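Local atomic coordinates of viral CASP8 and FADD-like apoptosis regulator (Molluscum contagiosum virus subtype 1, PDB entry 2BBR), a protein that inhibits death-receptor-induced apoptosis by interfering with caspase-8 recruitment and activation at the death-inducing signalling complex, and also suppresses host NF-kappa-B activation. Residues M63-Q68 / L79-A84; L13-E18 / K74-L79; S109-A114 / R162-L167; S152-L157 / Q171-Y176. All coordinates share one frame; numbering follows the deposited sequence.

Contact 1. Residues M63-Q68 / L79-A84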
# COMPACT_ATOMS: atom_id res chain seq x y z
N MET A 63 -0.70 7.29 5.82
CA MET A 63 -1.07 7.35 4.42
C MET A 63 -0.31 8.46 3.71
O MET A 63 0.27 8.24 2.65
CB MET A 63 -2.57 7.60 4.26
CG MET A 63 -3.43 6.43 4.67
SD MET A 63 -5.17 6.84 4.49
CE MET A 63 -5.92 5.37 5.20
N LEU A 64 -0.31 9.65 4.30
CA LEU A 64 0.39 10.78 3.68
C LEU A 64 1.90 10.53 3.60
O LEU A 64 2.54 10.90 2.62
CB LEU A 64 0.10 12.07 4.44
CG LEU A 64 -1.36 12.54 4.39
CD1 LEU A 64 -1.54 13.78 5.26
CD2 LEU A 64 -1.77 12.82 2.95
N TYR A 65 2.46 9.90 4.63
CA TYR A 65 3.88 9.61 4.63
C TYR A 65 4.23 8.66 3.48
O TYR A 65 5.18 8.88 2.74
CB TYR A 65 4.30 8.98 5.95
CG TYR A 65 5.79 8.71 6.03
CD1 TYR A 65 6.67 9.70 6.47
CD2 TYR A 65 6.32 7.49 5.62
CE1 TYR A 65 8.04 9.47 6.50
CE2 TYR A 65 7.69 7.25 5.65
CZ TYR A 65 8.54 8.25 6.09
OH TYR A 65 9.90 8.03 6.11
N VAL A 66 3.45 7.59 3.35
CA VAL A 66 3.68 6.61 2.30
C VAL A 66 3.58 7.26 0.92
O VAL A 66 4.31 6.89 0.00
CB VAL A 66 2.68 5.43 2.41
CG1 VAL A 66 2.81 4.51 1.21
CG2 VAL A 66 2.94 4.65 3.69
N LEU A 67 2.70 8.24 0.78
CA LEU A 67 2.52 8.96 -0.48
C LEU A 67 3.58 10.04 -0.64
O LEU A 67 3.64 10.73 -1.66
CB LEU A 67 1.13 9.62 -0.54
CG LEU A 67 -0.11 8.74 -0.63
CD1 LEU A 67 -1.36 9.61 -0.63
CD2 LEU A 67 -0.06 7.89 -1.88
N GLN A 68 4.41 10.20 0.38
CA GLN A 68 5.48 11.19 0.37
C GLN A 68 4.95 12.61 0.26
O GLN A 68 5.59 13.47 -0.34
CB GLN A 68 6.45 10.89 -0.77
CG GLN A 68 7.18 9.57 -0.62
CD GLN A 68 8.13 9.56 0.56
OE1 GLN A 68 9.14 10.27 0.57
NE2 GLN A 68 7.81 8.76 1.58
N LEU A 79 3.06 18.30 11.16
CA LEU A 79 4.12 17.33 11.39
C LEU A 79 5.22 17.35 10.35
O LEU A 79 4.97 17.44 9.15
CB LEU A 79 3.53 15.91 11.42
CG LEU A 79 2.57 15.56 12.55
CD1 LEU A 79 1.99 14.17 12.32
CD2 LEU A 79 3.29 15.63 13.89
N SER A 80 6.46 17.27 10.84
CA SER A 80 7.62 17.20 9.97
C SER A 80 7.73 15.72 9.60
O SER A 80 7.01 14.88 10.13
CB SER A 80 8.87 17.61 10.73
OG SER A 80 9.14 16.69 11.77
N LYS A 81 8.65 15.40 8.70
CA LYS A 81 8.88 14.03 8.28
C LYS A 81 9.15 13.13 9.50
O LYS A 81 8.60 12.04 9.62
CB LYS A 81 10.06 13.98 7.31
CG LYS A 81 10.46 12.60 6.83
CD LYS A 81 11.58 12.72 5.80
CE LYS A 81 12.06 11.36 5.33
NZ LYS A 81 12.79 10.61 6.38
N GLU A 82 10.00 13.61 10.41
CA GLU A 82 10.36 12.86 11.61
C GLU A 82 9.15 12.69 12.54
O GLU A 82 8.99 11.64 13.16
CB GLU A 82 11.49 13.56 12.37
CG GLU A 82 12.87 13.49 11.72
CD GLU A 82 12.96 14.23 10.39
OE1 GLU A 82 12.22 15.22 10.21
OE2 GLU A 82 13.77 13.82 9.54
N GLY A 83 8.32 13.72 12.64
CA GLY A 83 7.14 13.64 13.48
C GLY A 83 6.20 12.56 12.96
O GLY A 83 5.59 11.83 13.74
N ALA A 84 6.10 12.46 11.64
CA ALA A 84 5.24 11.47 11.02
C ALA A 84 5.82 10.07 11.20
O ALA A 84 5.08 9.11 11.41
CB ALA A 84 5.07 11.78 9.54

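Contact 2. Residues L13-E18 / K74-L79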
# COMPACT_ATOMS: atom_id res chain seq x y z
N LEU A 13 -11.35 15.51 6.00
CA LEU A 13 -10.72 14.51 5.15
C LEU A 13 -11.06 14.66 3.67
O LEU A 13 -10.17 14.64 2.82
CB LEU A 13 -11.11 13.11 5.63
CG LEU A 13 -10.93 12.91 7.14
CD1 LEU A 13 -11.40 11.53 7.53
CD2 LEU A 13 -9.47 13.11 7.52
N ARG A 14 -12.35 14.80 3.36
CA ARG A 14 -12.76 14.95 1.96
C ARG A 14 -12.06 16.15 1.34
O ARG A 14 -11.73 16.15 0.16
CB ARG A 14 -14.28 15.13 1.86
CG ARG A 14 -15.07 13.83 1.90
CD ARG A 14 -15.12 13.24 3.29
NE ARG A 14 -15.96 14.03 4.19
CZ ARG A 14 -17.27 14.20 4.04
NH1 ARG A 14 -17.90 13.64 3.02
NH2 ARG A 14 -17.94 14.94 4.91
N HIS A 15 -11.83 17.18 2.16
CA HIS A 15 -11.15 18.37 1.69
C HIS A 15 -9.69 18.03 1.40
O HIS A 15 -9.11 18.49 0.42
CB HIS A 15 -11.27 19.47 2.75
CG HIS A 15 -10.60 20.75 2.37
ND1 HIS A 15 -9.33 21.08 2.77
CD2 HIS A 15 -11.04 21.79 1.62
CE1 HIS A 15 -9.00 22.26 2.30
NE2 HIS A 15 -10.02 22.72 1.59
N LEU A 16 -9.11 17.21 2.26
CA LEU A 16 -7.72 16.79 2.09
C LEU A 16 -7.57 16.02 0.77
O LEU A 16 -6.57 16.16 0.07
CB LEU A 16 -7.30 15.91 3.27
CG LEU A 16 -5.91 15.27 3.21
CD1 LEU A 16 -4.85 16.34 3.04
CD2 LEU A 16 -5.67 14.46 4.48
N LEU A 17 -8.58 15.21 0.44
CA LEU A 17 -8.54 14.40 -0.78
C LEU A 17 -8.46 15.19 -2.08
O LEU A 17 -7.99 14.68 -3.10
CB LEU A 17 -9.76 13.48 -0.84
CG LEU A 17 -9.83 12.35 0.19
CD1 LEU A 17 -11.10 11.54 -0.03
CD2 LEU A 17 -8.60 11.46 0.07
N GLU A 18 -8.93 16.43 -2.06
CA GLU A 18 -8.89 17.27 -3.25
C GLU A 18 -7.45 17.58 -3.63
O GLU A 18 -7.18 18.11 -4.71
CB GLU A 18 -9.65 18.58 -2.99
CG GLU A 18 -11.13 18.40 -2.75
CD GLU A 18 -11.82 19.70 -2.37
OE1 GLU A 18 -11.73 20.67 -3.15
OE2 GLU A 18 -12.47 19.74 -1.30
N LYS A 74 2.58 18.66 6.90
CA LYS A 74 2.81 19.95 7.55
C LYS A 74 1.55 20.82 7.63
O LYS A 74 1.17 21.27 8.71
CB LYS A 74 3.90 20.74 6.82
CG LYS A 74 5.33 20.26 7.07
CD LYS A 74 6.35 21.14 6.36
CE LYS A 74 6.24 21.01 4.85
NZ LYS A 74 7.11 21.99 4.14
N SER A 75 0.90 21.04 6.49
CA SER A 75 -0.28 21.91 6.47
C SER A 75 -1.51 21.39 7.21
O SER A 75 -2.26 22.18 7.78
CB SER A 75 -0.66 22.25 5.03
OG SER A 75 -1.16 21.12 4.34
N ARG A 76 -1.72 20.08 7.20
CA ARG A 76 -2.89 19.51 7.85
C ARG A 76 -2.66 18.98 9.25
O ARG A 76 -3.58 18.98 10.07
CB ARG A 76 -3.47 18.39 6.98
CG ARG A 76 -3.94 18.84 5.61
CD ARG A 76 -5.00 19.92 5.73
NE ARG A 76 -5.74 20.11 4.49
CZ ARG A 76 -5.21 20.55 3.35
NH1 ARG A 76 -3.93 20.86 3.29
NH2 ARG A 76 -5.98 20.69 2.28
N PHE A 77 -1.44 18.53 9.55
CA PHE A 77 -1.17 17.99 10.87
C PHE A 77 -0.01 18.63 11.62
O PHE A 77 0.27 18.27 12.76
CB PHE A 77 -0.96 16.48 10.76
CG PHE A 77 -2.14 15.74 10.19
CD1 PHE A 77 -2.11 15.26 8.88
CD2 PHE A 77 -3.29 15.56 10.94
CE1 PHE A 77 -3.22 14.60 8.35
CE2 PHE A 77 -4.40 14.91 10.42
CZ PHE A 77 -4.37 14.42 9.12
N GLY A 78 0.64 19.61 10.99
CA GLY A 78 1.76 20.29 11.62
C GLY A 78 2.91 19.36 11.95
O GLY A 78 3.67 19.59 12.90
N LEU A 79 3.06 18.30 11.16
CA LEU A 79 4.12 17.33 11.39
C LEU A 79 5.22 17.35 10.35
O LEU A 79 4.97 17.44 9.15
CB LEU A 79 3.53 15.91 11.42
CG LEU A 79 2.57 15.56 12.55
CD1 LEU A 79 1.99 14.17 12.32
CD2 LEU A 79 3.29 15.63 13.89
O HOH W 1 -8.32 19.67 5.06

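Contact 3. Residues S109-A114 / R162-L167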
# COMPACT_ATOMS: atom_id res chain seq x y z
N SER A 109 8.52 2.82 -15.63
CA SER A 109 7.56 2.18 -16.52
C SER A 109 8.07 0.95 -17.26
O SER A 109 7.32 0.00 -17.48
CB SER A 109 7.02 3.19 -17.53
OG SER A 109 6.33 4.24 -16.87
N SER A 110 9.34 0.96 -17.65
CA SER A 110 9.92 -0.17 -18.36
C SER A 110 10.03 -1.38 -17.43
O SER A 110 9.75 -2.51 -17.83
CB SER A 110 11.31 0.18 -18.89
OG SER A 110 11.88 -0.91 -19.59
N GLU A 111 10.44 -1.14 -16.19
CA GLU A 111 10.56 -2.20 -15.20
C GLU A 111 9.17 -2.77 -14.90
O GLU A 111 8.99 -3.98 -14.82
CB GLU A 111 11.19 -1.67 -13.91
CG GLU A 111 12.63 -1.22 -14.07
CD GLU A 111 13.21 -0.60 -12.81
OE1 GLU A 111 12.61 0.36 -12.30
OE2 GLU A 111 14.27 -1.07 -12.35
N LEU A 112 8.19 -1.88 -14.75
CA LEU A 112 6.83 -2.32 -14.47
C LEU A 112 6.29 -3.16 -15.62
O LEU A 112 5.64 -4.18 -15.40
CB LEU A 112 5.93 -1.11 -14.22
CG LEU A 112 4.44 -1.38 -13.98
CD1 LEU A 112 4.26 -2.32 -12.79
CD2 LEU A 112 3.73 -0.07 -13.73
N ARG A 113 6.57 -2.74 -16.85
CA ARG A 113 6.12 -3.50 -18.01
C ARG A 113 6.74 -4.90 -17.99
O ARG A 113 6.05 -5.89 -18.24
CB ARG A 113 6.52 -2.78 -19.30
CG ARG A 113 6.24 -3.57 -20.57
CD ARG A 113 7.04 -3.00 -21.73
NE ARG A 113 8.44 -2.84 -21.36
CZ ARG A 113 9.24 -3.83 -20.98
NH1 ARG A 113 8.78 -5.08 -20.93
NH2 ARG A 113 10.49 -3.58 -20.64
N ALA A 114 8.03 -4.98 -17.69
CA ALA A 114 8.71 -6.27 -17.64
C ALA A 114 8.07 -7.17 -16.59
O ALA A 114 7.86 -8.35 -16.82
CB ALA A 114 10.19 -6.07 -17.33
N ARG A 162 14.02 -10.17 -8.79
CA ARG A 162 15.38 -10.69 -8.94
C ARG A 162 15.67 -10.88 -10.43
O ARG A 162 16.76 -10.54 -10.91
CB ARG A 162 15.53 -12.03 -8.21
CG ARG A 162 16.97 -12.54 -8.21
CD ARG A 162 17.11 -13.91 -7.54
NE ARG A 162 16.66 -13.90 -6.15
CZ ARG A 162 15.52 -14.44 -5.73
NH1 ARG A 162 14.70 -15.03 -6.58
NH2 ARG A 162 15.20 -14.38 -4.44
N THR A 163 14.70 -11.41 -11.17
CA THR A 163 14.86 -11.62 -12.61
C THR A 163 15.12 -10.29 -13.31
O THR A 163 15.88 -10.22 -14.27
CB THR A 163 13.59 -12.26 -13.20
OG1 THR A 163 13.34 -13.52 -12.56
CG2 THR A 163 13.76 -12.48 -14.71
N LEU A 164 14.48 -9.25 -12.81
CA LEU A 164 14.61 -7.90 -13.34
C LEU A 164 15.98 -7.31 -12.98
O LEU A 164 16.37 -6.26 -13.48
CB LEU A 164 13.50 -7.01 -12.77
CG LEU A 164 13.41 -5.56 -13.22
CD1 LEU A 164 13.11 -5.50 -14.71
CD2 LEU A 164 12.32 -4.85 -12.42
N ARG A 165 16.68 -8.02 -12.09
CA ARG A 165 17.99 -7.62 -11.58
C ARG A 165 17.91 -6.52 -10.53
O ARG A 165 18.92 -5.90 -10.20
CB ARG A 165 18.94 -7.23 -12.72
CG ARG A 165 19.40 -8.43 -13.53
CD ARG A 165 20.57 -8.11 -14.44
NE ARG A 165 20.18 -8.04 -15.85
CZ ARG A 165 19.37 -7.12 -16.36
NH1 ARG A 165 18.87 -6.16 -15.59
NH2 ARG A 165 19.07 -7.14 -17.65
N ARG A 166 16.71 -6.27 -10.02
CA ARG A 166 16.53 -5.28 -8.96
C ARG A 166 16.65 -6.04 -7.65
O ARG A 166 15.68 -6.24 -6.91
CB ARG A 166 15.17 -4.59 -9.06
CG ARG A 166 15.07 -3.56 -10.18
CD ARG A 166 16.14 -2.47 -10.03
NE ARG A 166 16.00 -1.71 -8.79
CZ ARG A 166 15.22 -0.64 -8.65
NH1 ARG A 166 14.50 -0.20 -9.68
NH2 ARG A 166 15.16 -0.02 -7.49
N LEU A 167 17.87 -6.49 -7.37
CA LEU A 167 18.16 -7.25 -6.16
C LEU A 167 17.87 -6.44 -4.89
O LEU A 167 17.64 -7.02 -3.83
CB LEU A 167 19.61 -7.74 -6.17
CG LEU A 167 19.90 -8.94 -7.08
CD1 LEU A 167 19.47 -8.65 -8.51
CD2 LEU A 167 21.38 -9.27 -7.03

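Contact 4. Residues S152-L157 / Q171-Y176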
# COMPACT_ATOMS: atom_id res chain seq x y z
N SER A 152 1.44 -12.95 3.63
CA SER A 152 2.39 -13.88 4.24
C SER A 152 3.40 -14.46 3.25
O SER A 152 4.43 -15.00 3.65
CB SER A 152 1.65 -15.03 4.92
OG SER A 152 0.75 -14.56 5.90
N SER A 153 3.11 -14.34 1.96
CA SER A 153 3.99 -14.89 0.94
C SER A 153 4.15 -13.95 -0.25
O SER A 153 3.20 -13.70 -0.99
CB SER A 153 3.42 -16.22 0.44
OG SER A 153 4.16 -16.71 -0.66
N VAL A 154 5.36 -13.43 -0.43
CA VAL A 154 5.64 -12.53 -1.53
C VAL A 154 6.84 -13.01 -2.35
O VAL A 154 7.34 -12.27 -3.19
CB VAL A 154 5.90 -11.08 -1.03
CG1 VAL A 154 4.65 -10.54 -0.35
CG2 VAL A 154 7.09 -11.04 -0.09
N SER A 155 7.27 -14.25 -2.12
CA SER A 155 8.43 -14.78 -2.84
C SER A 155 8.28 -14.76 -4.36
O SER A 155 9.28 -14.59 -5.06
CB SER A 155 8.76 -16.20 -2.36
OG SER A 155 7.71 -17.11 -2.66
N VAL A 156 7.07 -14.93 -4.87
CA VAL A 156 6.88 -14.89 -6.32
C VAL A 156 7.27 -13.51 -6.84
O VAL A 156 7.96 -13.39 -7.86
CB VAL A 156 5.42 -15.21 -6.71
CG1 VAL A 156 5.20 -14.91 -8.19
CG2 VAL A 156 5.11 -16.67 -6.42
N LEU A 157 6.84 -12.47 -6.13
CA LEU A 157 7.18 -11.11 -6.52
C LEU A 157 8.67 -10.85 -6.33
O LEU A 157 9.30 -10.16 -7.14
CB LEU A 157 6.37 -10.10 -5.71
CG LEU A 157 5.13 -9.54 -6.39
CD1 LEU A 157 4.34 -8.68 -5.42
CD2 LEU A 157 5.55 -8.72 -7.61
N GLN A 171 15.42 -7.95 -2.17
CA GLN A 171 15.84 -8.08 -0.78
C GLN A 171 14.81 -7.50 0.19
O GLN A 171 14.58 -8.07 1.25
CB GLN A 171 17.20 -7.41 -0.57
CG GLN A 171 17.73 -7.56 0.85
CD GLN A 171 19.11 -6.97 1.00
OE1 GLN A 171 19.34 -6.09 1.83
NE2 GLN A 171 20.05 -7.46 0.20
N GLN A 172 14.21 -6.36 -0.15
CA GLN A 172 13.21 -5.79 0.74
C GLN A 172 12.05 -6.76 0.94
O GLN A 172 11.53 -6.89 2.04
CB GLN A 172 12.66 -4.48 0.16
CG GLN A 172 13.63 -3.33 0.15
CD GLN A 172 12.96 -2.05 -0.29
OE1 GLN A 172 11.98 -1.61 0.30
NE2 GLN A 172 13.49 -1.43 -1.34
N LEU A 173 11.64 -7.43 -0.14
CA LEU A 173 10.55 -8.38 -0.04
C LEU A 173 10.94 -9.66 0.69
O LEU A 173 10.14 -10.19 1.45
CB LEU A 173 10.00 -8.72 -1.43
CG LEU A 173 8.85 -7.83 -1.92
CD1 LEU A 173 9.33 -6.40 -2.10
CD2 LEU A 173 8.31 -8.38 -3.22
N VAL A 174 12.15 -10.16 0.45
CA VAL A 174 12.60 -11.36 1.14
C VAL A 174 12.68 -11.08 2.64
O VAL A 174 12.24 -11.88 3.46
CB VAL A 174 13.99 -11.82 0.63
CG1 VAL A 174 14.56 -12.91 1.54
CG2 VAL A 174 13.87 -12.34 -0.79
N GLU A 175 13.25 -9.93 2.99
CA GLU A 175 13.37 -9.56 4.39
C GLU A 175 12.00 -9.40 5.03
O GLU A 175 11.80 -9.79 6.19
CB GLU A 175 14.20 -8.29 4.53
CG GLU A 175 15.68 -8.53 4.27
CD GLU A 175 16.52 -7.28 4.37
OE1 GLU A 175 17.76 -7.40 4.33
OE2 GLU A 175 15.94 -6.18 4.46
N TYR A 176 11.05 -8.82 4.30
CA TYR A 176 9.71 -8.65 4.82
C TYR A 176 9.08 -10.01 5.10
O TYR A 176 8.49 -10.22 6.16
CB TYR A 176 8.81 -7.90 3.82
CG TYR A 176 7.34 -8.09 4.16
CD1 TYR A 176 6.78 -7.46 5.26
CD2 TYR A 176 6.56 -9.01 3.46
CE1 TYR A 176 5.49 -7.76 5.68
CE2 TYR A 176 5.26 -9.31 3.87
CZ TYR A 176 4.73 -8.68 4.99
OH TYR A 176 3.48 -9.01 5.45

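Contact 1. Residues M63-Q68 / L79-A84
Y65 reaches across from the last turn of helix 57-66 and meets K81 and A84, which lie one helical turn apart on helix 81-85. Its CD1 is 4.0 Å from A84 CB, a small apolar contact made obliquely to the ring. Further out, K81 CG comes up to the ring edge, near its plane, 4.0 Å from CE1. The phenol oxygen OH stays 3.9 Å from K81 NZ, too far for a direct bond; both polar ends turn instead to the carboxylate of E85, whose OE2 accepts a hydrogen bond from Y65 OH and forms a salt bridge with K81 NZ. The lysine chain runs extended to CE and bends only at its last torsion (chi4 -69°), which carries NZ along the phenol end. Y65 itself points CG away from its own backbone N (chi1 -177°) and also packs on M70 and L88. Behind these groups, each helix end is defined: Q68 closes helix 57-66 in a Schellman motif with positive phi, and S80 OG caps the start of helix 81-85 by accepting from G83 N at 3.2 Å. This is helix-to-helix packing in a death effector domain, where an N-capped short helix is laid against a Schellman-terminated one.

Contact 2. Residues L13-E18 / K74-L79
H15 and L16 of helix 10-17 receive a single long side chain, R76 of helix 70-77. The apolar part is L16 CD1 against the aliphatic stem of R76, 3.7 Å from CG. The same methyl also lies over one face of the guanidinium, 4.1 Å above its plane and displaced toward the rim; the leucine and the arginine lie alongside, running opposite ways. The polar part runs through H15. Its ND1 is 3.4 Å from R76 NH2, at the guanidinium edge, with ring and guanidinium planes 45° apart. A water joins the two residues: it accepts from R76 NE at 2.7 Å and lies 2.9 Å from H15 ND1. Within its own helix R76 NH1 makes a weak bond to S75 OG, at 3.0 Å and only 130°. S75 OG and the water oxygen both lie in the guanidinium plane, at its edge, and may limit its rotation. A bend at chi2 (-59°) turns the arginine chain past L16 CD1 and toward H15. R76 also touches E19, while next to it F77 packs on L57, L60 and L64, so helix 70-77 faces helix 10-17 through R76 and helix 57-66 through F77.

Contact 3. Residues S109-A114 / R162-L167
The guanidinium of R166 turns its edge to the carboxylate of E111. R166 NH1 donates to E111 OE2 at 2.8 Å, with an N-H...O angle of 161°, and OE2 lies in the guanidinium plane. On the acceptor side NH1 comes to the syn side of OE2, tilted somewhat out of the carboxylate plane. The two planes are 21° apart, so the groups are nearly coplanar although the side chains that bear them cross at about a right angle. E111 OE1 is farther from NH1, at 3.3 Å, which makes the salt bridge one-sided. Bends at chi2 and chi3 of R166 fold its chain back, and R166 CD also passes 3.3 Å from OE2.

The guanidinium has further partners: NH1 also donates to the backbone O of E106, and NH2 forms a salt bridge with D168. Bonds on both terminal nitrogens would probably hold its rotation and let one positive charge be shared between the carboxylates of E111 and D168.

Beside the ion pair lies an apolar patch. With chi1 at -178°, L164 CG is carried toward helix 109-122; CD2 then packs 3.7 Å from E111 CB, and CD1 reaches 4.0 Å to A114 CB, one turn further along that helix.

R165 has positive phi and completes a Schellman motif, after which R166 is both the centre of an inverse gamma turn and the N-cap residue of helix 167-187. The contact thus ties helix 109-122 to the tight junction between two successive helices of the second death effector domain, at its surface.

Contact 4. Residues S152-L157 / Q171-Y176
In the helical bundle of the second death effector domain, the start of helix 155-163 packs against helix 167-187, the two helices following each other in the chain. All four touching residues, V154, L157, L173 and Y176, are buried, and the contact is apolar. V154 occupies the N-cap position of helix 155-163, and its CB is directed toward the partner helix. Its CG2 does the touching: it sits 4.0 Å from L173 CB and 3.5 Å from L173 O, a backbone atom. The same methyl comes to the edge of the Y176 ring, near its plane, 4.1 Å from CD2, so one branch of the valine fills the angle between leucine and tyrosine, spaced three residues apart on their helix. With chi1 at -63°, CG2 stands between the backbone N and the carbonyl carbon, while CG1 is turned beside the backbone N.

Around this layer, V154 and Y176 both lean on Y96 of helix 95-104, and L157 packs on V140 and L143 of helix 136-145. Hydrogen bonds hold the same junction: V154 N donates one to E177 OE1, and Y176 OH donates one to the backbone O of P151, fixing the far end of the buried tyrosine beside the loop that leads into helix 155-163. One turn into helix 155-163 the packing continues through a terminal methyl of L173, CD2, which lies 3.6 Å from L157 CB.

Contacts 1 and 2 belong to the first death effector domain and contacts 3 and 4 to the second; the centres of contacts 2 and 3 are about 34 Å apart, on opposite sides of the chain's centre. Contacts 1 and 2 share L79 and touch where L64 CD1 packs 3.6 Å from F77 CE1. Contacts 3 and 4 both use helix 155-163, at its end and its start, without touching apart from their adjoining segments. Contact 4 is wholly buried and apolar across its segments, whereas contact 3, at the surface, has a direct salt bridge. The partly buried pair is intermediate: contact 1 converges on an outside carboxylate, contact 2 combines apolar packing against an arginine with a bridging water.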